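Local atomic coordinates of LBCATS-a (Synthetic construct, PDB entry 5EY5), a protein that probably cleaves indole-3-glycerol phosphate to indole and glyceraldehyde 3-phosphate, as the alpha chain of a tryptophan synthase, and binds sn-glycerol-3-phosphate in its barrel. Residues 8-11 with 12-16; 31-34 with 35-39; 115-118 with 119-122. All blocks are in the same frame, centred on the assembly; numbering follows the deposited sequence.

Interaction 1. Residues 8-11 with 12-16; sequences FEEL and KKKGE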
loop_
_atom_site.group_PDB
_atom_site.type_symbol
_atom_site.label_atom_id
_atom_site.label_comp_id
_atom_site.label_asym_id
_atom_site.label_seq_id
_atom_site.Cartn_x
_atom_site.Cartn_y
_atom_site.Cartn_z
ATOM N N PHE A 8 16.203 52.930 -30.933
ATOM C CA PHE A 8 15.272 53.698 -30.100
ATOM C C PHE A 8 15.483 55.192 -30.290
ATOM O O PHE A 8 14.515 55.963 -30.322
ATOM C CB PHE A 8 15.430 53.332 -28.622
ATOM C CG PHE A 8 14.615 52.142 -28.200
ATOM C CD1 PHE A 8 13.228 52.220 -28.124
ATOM C CD2 PHE A 8 15.233 50.951 -27.873
ATOM C CE1 PHE A 8 12.463 51.110 -27.740
ATOM C CE2 PHE A 8 14.481 49.838 -27.491
ATOM C CZ PHE A 8 13.092 49.923 -27.421
ATOM N N GLU A 9 16.744 55.611 -30.419
ATOM C CA GLU A 9 17.041 57.016 -30.664
ATOM C C GLU A 9 16.445 57.483 -31.988
ATOM O O GLU A 9 15.895 58.586 -32.075
ATOM C CB GLU A 9 18.554 57.233 -30.642
ATOM C CG GLU A 9 19.013 58.639 -31.060
ATOM C CD GLU A 9 18.652 59.714 -30.043
ATOM O OE1 GLU A 9 17.958 59.388 -29.056
ATOM O OE2 GLU A 9 19.066 60.887 -30.229
ATOM N N GLU A 10 16.546 56.657 -33.034
ATOM C CA GLU A 10 16.007 57.063 -34.325
ATOM C C GLU A 10 14.487 57.184 -34.273
ATOM O O GLU A 10 13.921 58.154 -34.798
ATOM C CB GLU A 10 16.461 56.086 -35.408
ATOM C CG GLU A 10 17.943 56.221 -35.741
ATOM C CD GLU A 10 18.334 57.664 -36.126
ATOM O OE1 GLU A 10 17.652 58.261 -36.985
ATOM O OE2 GLU A 10 19.314 58.202 -35.565
ATOM N N LEU A 11 13.810 56.233 -33.622
ATOM C CA LEU A 11 12.355 56.311 -33.480
ATOM C C LEU A 11 11.945 57.554 -32.702
ATOM O O LEU A 11 10.990 58.244 -33.072
ATOM C CB LEU A 11 11.827 55.045 -32.796
ATOM C CG LEU A 11 12.027 53.729 -33.558
ATOM C CD1 LEU A 11 12.022 52.555 -32.597
ATOM C CD2 LEU A 11 10.973 53.537 -34.631
ATOM N N LYS A 12 12.651 57.843 -31.604
ATOM C CA LYS A 12 12.399 59.060 -30.843
ATOM C C LYS A 12 12.465 60.297 -31.736
ATOM O O LYS A 12 11.604 61.178 -31.672
ATOM C CB LYS A 12 13.401 59.164 -29.689
ATOM C CG LYS A 12 13.474 60.545 -29.078
ATOM C CD LYS A 12 14.371 60.583 -27.850
ATOM C CE LYS A 12 13.882 59.643 -26.748
ATOM N NZ LYS A 12 14.452 60.003 -25.409
ATOM N N LYS A 13 13.480 60.386 -32.585
ATOM C CA LYS A 13 13.567 61.562 -33.442
ATOM C C LYS A 13 12.458 61.611 -34.485
ATOM O O LYS A 13 12.121 62.702 -34.954
ATOM C CB LYS A 13 14.940 61.628 -34.102
ATOM C CG LYS A 13 15.952 62.393 -33.253
ATOM C CD LYS A 13 17.175 61.564 -32.944
ATOM C CE LYS A 13 18.064 61.431 -34.165
ATOM N NZ LYS A 13 19.430 60.969 -33.792
ATOM N N LYS A 14 11.864 60.478 -34.830
ATOM C CA LYS A 14 10.775 60.408 -35.799
ATOM C C LYS A 14 9.393 60.477 -35.161
ATOM O O LYS A 14 8.396 60.497 -35.889
ATOM C CB LYS A 14 10.881 59.113 -36.616
ATOM C CG LYS A 14 12.139 59.030 -37.467
ATOM C CD LYS A 14 12.385 57.629 -38.022
ATOM C CE LYS A 14 13.806 57.539 -38.575
ATOM N NZ LYS A 14 13.957 56.503 -39.615
ATOM N N GLY A 15 9.305 60.503 -33.834
ATOM C CA GLY A 15 8.008 60.451 -33.172
ATOM C C GLY A 15 7.300 59.116 -33.309
ATOM O O GLY A 15 6.069 59.084 -33.429
ATOM N N GLU A 16 8.041 58.010 -33.274
ATOM C CA GLU A 16 7.490 56.682 -33.536
ATOM C C GLU A 16 7.739 55.726 -32.372
ATOM O O GLU A 16 8.514 56.002 -31.454
ATOM C CB GLU A 16 8.076 56.103 -34.826
ATOM C CG GLU A 16 7.686 56.898 -36.054
ATOM C CD GLU A 16 8.519 56.551 -37.266
ATOM O OE1 GLU A 16 9.335 55.609 -37.180
ATOM O OE2 GLU A 16 8.358 57.231 -38.301
#

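Interaction 2. Residues 31-34 with 35-39; sequences ETTL and ELVRA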
loop_
_atom_site.group_PDB
_atom_site.type_symbol
_atom_site.label_atom_id
_atom_site.label_comp_id
_atom_site.label_asym_id
_atom_site.label_seq_id
_atom_site.Cartn_x
_atom_site.Cartn_y
_atom_site.Cartn_z
ATOM N N GLU A 31 15.832 27.686 -41.716
ATOM C CA GLU A 31 15.628 28.351 -43.001
ATOM C C GLU A 31 14.351 29.185 -42.980
ATOM O O GLU A 31 14.322 30.309 -43.492
ATOM C CB GLU A 31 15.585 27.319 -44.127
ATOM C CG GLU A 31 14.763 27.748 -45.354
ATOM C CD GLU A 31 15.269 29.031 -46.022
ATOM O OE1 GLU A 31 14.454 29.731 -46.663
ATOM O OE2 GLU A 31 16.474 29.341 -45.911
ATOM N N THR A 32 13.286 28.660 -42.372
ATOM C CA THR A 32 12.041 29.413 -42.314
ATOM C C THR A 32 12.151 30.585 -41.349
ATOM O O THR A 32 11.545 31.637 -41.584
ATOM C CB THR A 32 10.887 28.483 -41.924
ATOM O OG1 THR A 32 10.808 27.416 -42.876
ATOM C CG2 THR A 32 9.558 29.241 -41.919
ATOM N N THR A 33 12.914 30.423 -40.265
ATOM C CA THR A 33 13.186 31.539 -39.368
ATOM C C THR A 33 13.850 32.685 -40.114
ATOM O O THR A 33 13.439 33.848 -39.993
ATOM C CB THR A 33 14.085 31.092 -38.209
ATOM O OG1 THR A 33 13.513 29.957 -37.539
ATOM C CG2 THR A 33 14.259 32.230 -37.222
ATOM N N LEU A 34 14.936 32.384 -40.814
ATOM C CA LEU A 34 15.609 33.363 -41.655
ATOM C C LEU A 34 14.615 34.093 -42.553
ATOM O O LEU A 34 14.547 35.325 -42.556
ATOM C CB LEU A 34 16.676 32.659 -42.498
ATOM C CG LEU A 34 17.673 33.575 -43.196
ATOM C CD1 LEU A 34 18.217 34.565 -42.172
ATOM C CD2 LEU A 34 18.782 32.737 -43.787
ATOM N N GLU A 35 13.863 33.339 -43.363
ATOM C CA GLU A 35 12.815 33.949 -44.181
ATOM C C GLU A 35 11.897 34.832 -43.339
ATOM O O GLU A 35 11.541 35.939 -43.758
ATOM C CB GLU A 35 12.000 32.869 -44.888
ATOM C CG GLU A 35 12.617 32.340 -46.169
ATOM C CD GLU A 35 11.564 31.816 -47.146
ATOM O OE1 GLU A 35 11.153 30.639 -47.014
ATOM O OE2 GLU A 35 11.142 32.593 -48.038
ATOM N N LEU A 36 11.533 34.371 -42.136
ATOM C CA LEU A 36 10.622 35.130 -41.276
ATOM C C LEU A 36 11.261 36.423 -40.793
ATOM O O LEU A 36 10.633 37.489 -40.838
ATOM C CB LEU A 36 10.174 34.274 -40.087
ATOM C CG LEU A 36 9.200 33.170 -40.494
ATOM C CD1 LEU A 36 8.939 32.200 -39.352
ATOM C CD2 LEU A 36 7.900 33.775 -41.021
ATOM N N VAL A 37 12.514 36.353 -40.331
ATOM C CA VAL A 37 13.218 37.566 -39.923
ATOM C C VAL A 37 13.205 38.584 -41.050
ATOM O O VAL A 37 12.883 39.763 -40.845
ATOM C CB VAL A 37 14.654 37.241 -39.485
ATOM C CG1 VAL A 37 15.408 38.539 -39.166
ATOM C CG2 VAL A 37 14.638 36.277 -38.289
ATOM N N ARG A 38 13.552 38.140 -42.263
ATOM C CA ARG A 38 13.597 39.060 -43.392
ATOM C C ARG A 38 12.221 39.658 -43.648
ATOM O O ARG A 38 12.090 40.866 -43.877
ATOM C CB ARG A 38 14.131 38.344 -44.635
ATOM C CG ARG A 38 15.653 38.195 -44.670
ATOM C CD ARG A 38 16.092 37.168 -45.693
ATOM N NE ARG A 38 17.533 36.923 -45.625
ATOM C CZ ARG A 38 18.147 35.881 -46.178
ATOM N NH1 ARG A 38 17.450 34.968 -46.847
ATOM N NH2 ARG A 38 19.464 35.748 -46.062
ATOM N N ALA A 39 11.183 38.822 -43.592
ATOM C CA ALA A 39 9.816 39.314 -43.707
ATOM C C ALA A 39 9.495 40.316 -42.608
ATOM O O ALA A 39 8.845 41.334 -42.865
ATOM C CB ALA A 39 8.832 38.143 -43.668
#

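Interaction 3. Residues 115-118 with 119-122; sequences VKEC and AEAG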
loop_
_atom_site.group_PDB
_atom_site.type_symbol
_atom_site.label_atom_id
_atom_site.label_comp_id
_atom_site.label_asym_id
_atom_site.label_seq_id
_atom_site.Cartn_x
_atom_site.Cartn_y
_atom_site.Cartn_z
ATOM N N VAL A 115 28.595 35.279 -24.603
ATOM C CA VAL A 115 28.546 36.708 -24.896
ATOM C C VAL A 115 29.557 37.071 -25.979
ATOM O O VAL A 115 29.291 37.927 -26.833
ATOM C CB VAL A 115 28.770 37.523 -23.607
ATOM C CG1 VAL A 115 28.540 39.000 -23.867
ATOM C CG2 VAL A 115 27.844 37.025 -22.510
ATOM N N LYS A 116 30.736 36.441 -25.958
ATOM C CA LYS A 116 31.708 36.697 -27.020
ATOM C C LYS A 116 31.147 36.291 -28.382
ATOM O O LYS A 116 31.268 37.036 -29.361
ATOM C CB LYS A 116 33.019 35.961 -26.734
ATOM C CG LYS A 116 34.152 36.310 -27.694
ATOM C CD LYS A 116 35.341 35.362 -27.551
ATOM C CE LYS A 116 36.442 35.701 -28.550
ATOM N NZ LYS A 116 37.562 34.714 -28.530
ATOM N N GLU A 117 30.528 35.114 -28.465
ATOM C CA GLU A 117 29.914 34.702 -29.720
ATOM C C GLU A 117 28.751 35.616 -30.099
ATOM O O GLU A 117 28.511 35.848 -31.292
ATOM C CB GLU A 117 29.445 33.251 -29.633
ATOM C CG GLU A 117 28.703 32.768 -30.862
ATOM C CD GLU A 117 29.634 32.343 -31.990
ATOM O OE1 GLU A 117 29.439 31.234 -32.532
ATOM O OE2 GLU A 117 30.560 33.111 -32.329
ATOM N N CYS A 118 28.025 36.147 -29.111
ATOM C CA CYS A 118 26.990 37.130 -29.418
ATOM C C CYS A 118 27.578 38.321 -30.152
ATOM O O CYS A 118 27.052 38.749 -31.185
ATOM C CB CYS A 118 26.289 37.599 -28.142
ATOM S SG CYS A 118 25.037 36.466 -27.548
ATOM N N ALA A 119 28.675 38.873 -29.624
ATOM C CA ALA A 119 29.259 40.071 -30.210
ATOM C C ALA A 119 29.828 39.791 -31.590
ATOM O O ALA A 119 29.764 40.652 -32.470
ATOM C CB ALA A 119 30.340 40.639 -29.290
ATOM N N GLU A 120 30.363 38.594 -31.808
ATOM C CA GLU A 120 30.971 38.320 -33.104
ATOM C C GLU A 120 29.918 37.987 -34.154
ATOM O O GLU A 120 30.070 38.346 -35.327
ATOM C CB GLU A 120 31.995 37.190 -32.983
ATOM C CG GLU A 120 33.017 37.414 -31.885
ATOM C CD GLU A 120 34.192 36.467 -31.987
ATOM O OE1 GLU A 120 35.312 36.935 -32.284
ATOM O OE2 GLU A 120 33.993 35.252 -31.780
ATOM N N ALA A 121 28.852 37.299 -33.757
ATOM C CA ALA A 121 27.797 36.975 -34.711
ATOM C C ALA A 121 26.941 38.191 -35.050
ATOM O O ALA A 121 26.478 38.324 -36.188
ATOM C CB ALA A 121 26.922 35.853 -34.169
ATOM N N GLY A 122 26.713 39.078 -34.090
ATOM C CA GLY A 122 25.932 40.269 -34.357
ATOM C C GLY A 122 24.624 40.267 -33.594
ATOM O O GLY A 122 23.593 40.707 -34.113
#

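Interaction 1. Residues 8-11 with 12-16
K13 reaches back along the helix and sets its ammonium group beside the carboxylates of E9 and E10. NZ of K13 lies 3.3 Å from OE2 of E10, a weak hydrogen bond within a salt bridge. The second salt bridge runs from K13 NZ to E9 OE2 at 3.6 Å. The three residues form one small network on the outer side of the helix. E9 starts with CG anti to the backbone N (chi1 173°) and then bends at chi2. This bend turns the carboxylate up the helix, where OE2 also touches CD of K13 at 3.4 Å. The lysine chain is itself bent at chi2 and chi3, and it slants across both glutamates. A glutamine in place of E9 would probably cost K13 one of its two charged mates and leave the ammonium group leaning on E10.

L11 lies on the buried side of the helix and touches D46 and A18. Its CD2 meets OE1 of E16 at 3.7 Å, the two side chains crossing at about a right angle. The backbone of E16 turns back as well: its N donates to O of L11 at 3.0 Å, from above the carbonyl plane. G15 between them has positive phi. This is a Schellman motif, which ends helix 3-14 just before the first strand of the TIM barrel.

Interaction 2. Residues 31-34 with 35-39
L34 and R38 meet one turn apart, with the leucine under the flat end of the arginine. CG of L34 sits over the centre of one guanidinium face, 3.8 Å from CZ of R38. This CG is anti to the backbone N (chi1 -167°), which sets it beneath the guanidinium. The extended arginine chain brings its head back over the leucine. The backbones are tied below them: N of R38 donates to O of L34 at 3.0 Å. L34 also touches M84 and L88 of helix 78-91.

E35 and E31 cross obliquely, with their like charges close. OE1 of E31 lies 3.2 Å from CG of E35 and 3.4 Å from OE1 of E35. CG of E35 is anti to the carbonyl carbon (chi1 -83°), which lays it against the preceding turn beside OE1 of E31. The carboxylate planes are 34° apart. N of E35 donates to O of E31 at 3.1 Å in a straight bond.

On the inward side T32 and L36 meet through methyl groups. CG2 of T32 lies beside CD1 of L36 at 4.0 Å. The hydroxyls are the polar exception: OG1 of T32 bonds to D29, and OG1 of T33 to G26 and D29. L36 and V37 face strands 18-24 and 48-51, which helix 30-42 links in a beta-alpha-beta crossover.

The outer face is mixed in chemistry. The guanidinium gains an apolar floor from L34. The neighbouring E31 and E35 oxygens probably repel each other, which may raise the proton affinity of one carboxylate.

Interaction 3. Residues 115-118 with 119-122
K116 and E120 lie one turn apart at the C-terminal end of helix 111-121, one of the outer helices of the TIM barrel. The side chains slant across each other. CE of K116 is 4.1 Å from OE2 of E120, but the lysine NZ stays 4.9 Å from that oxygen. The opposite charges probably attract, but at this distance they form no direct ion pair. E120 sends its CG beside the backbone N, anti to the carbonyl carbon (chi1 -52°). This places CG 3.1 Å from O of K116, closely packed against the preceding turn. The K116 chain is extended throughout.

E117 comes to E120 from another side, at about a right angle. OE2 of E117 is 4.1 Å from OE2 of E120, and the carboxylate planes are 45° apart. These like charges probably repel. OE1 of E117 has a weak, long ion pair with R86 of helix 78-91, which may offset part of the negative charge. A121 rests its methyl against the backbone, with CB 3.3 Å from O of E117.

Beneath these side chains run four backbone bonds of the helix. A119, E120, A121 and G122 donate in turn to the carbonyls of V115, K116, E117 and C118.

In the next shell, E117, C118 and A121 pack on F82 of helix 78-91, V115 on L139, A142 and Y146 of helix 137-146, and C118 on V148.

G122 ends the helix with positive phi (114°). At these backbone angles a CB would jam against the carbonyl O of A121. The O of G122 accepts a hydrogen bond from R89 NH2, and its N gives one to O of C118 at 2.9 Å.

Overall arrangement
The three contacts are separate turns of three helices, met in order along the chain of one TIM barrel. None touches another. Interactions 2 and 3 are the nearest pair, with centres about 20 Å apart and nearest atoms about 10 Å apart. Helix 78-91 bridges them: M84 and L88 meet interaction 2, while F82, R86 and R89 meet interaction 3. Interaction 1 lies about 26 Å, centre to centre, from each of the others. Its F8 side chain is about 12 Å from the bound sn-glycerol-3-phosphate. The residues lining that ligand's pocket, such as E49, Y175 and S234, belong to none of the three contacts.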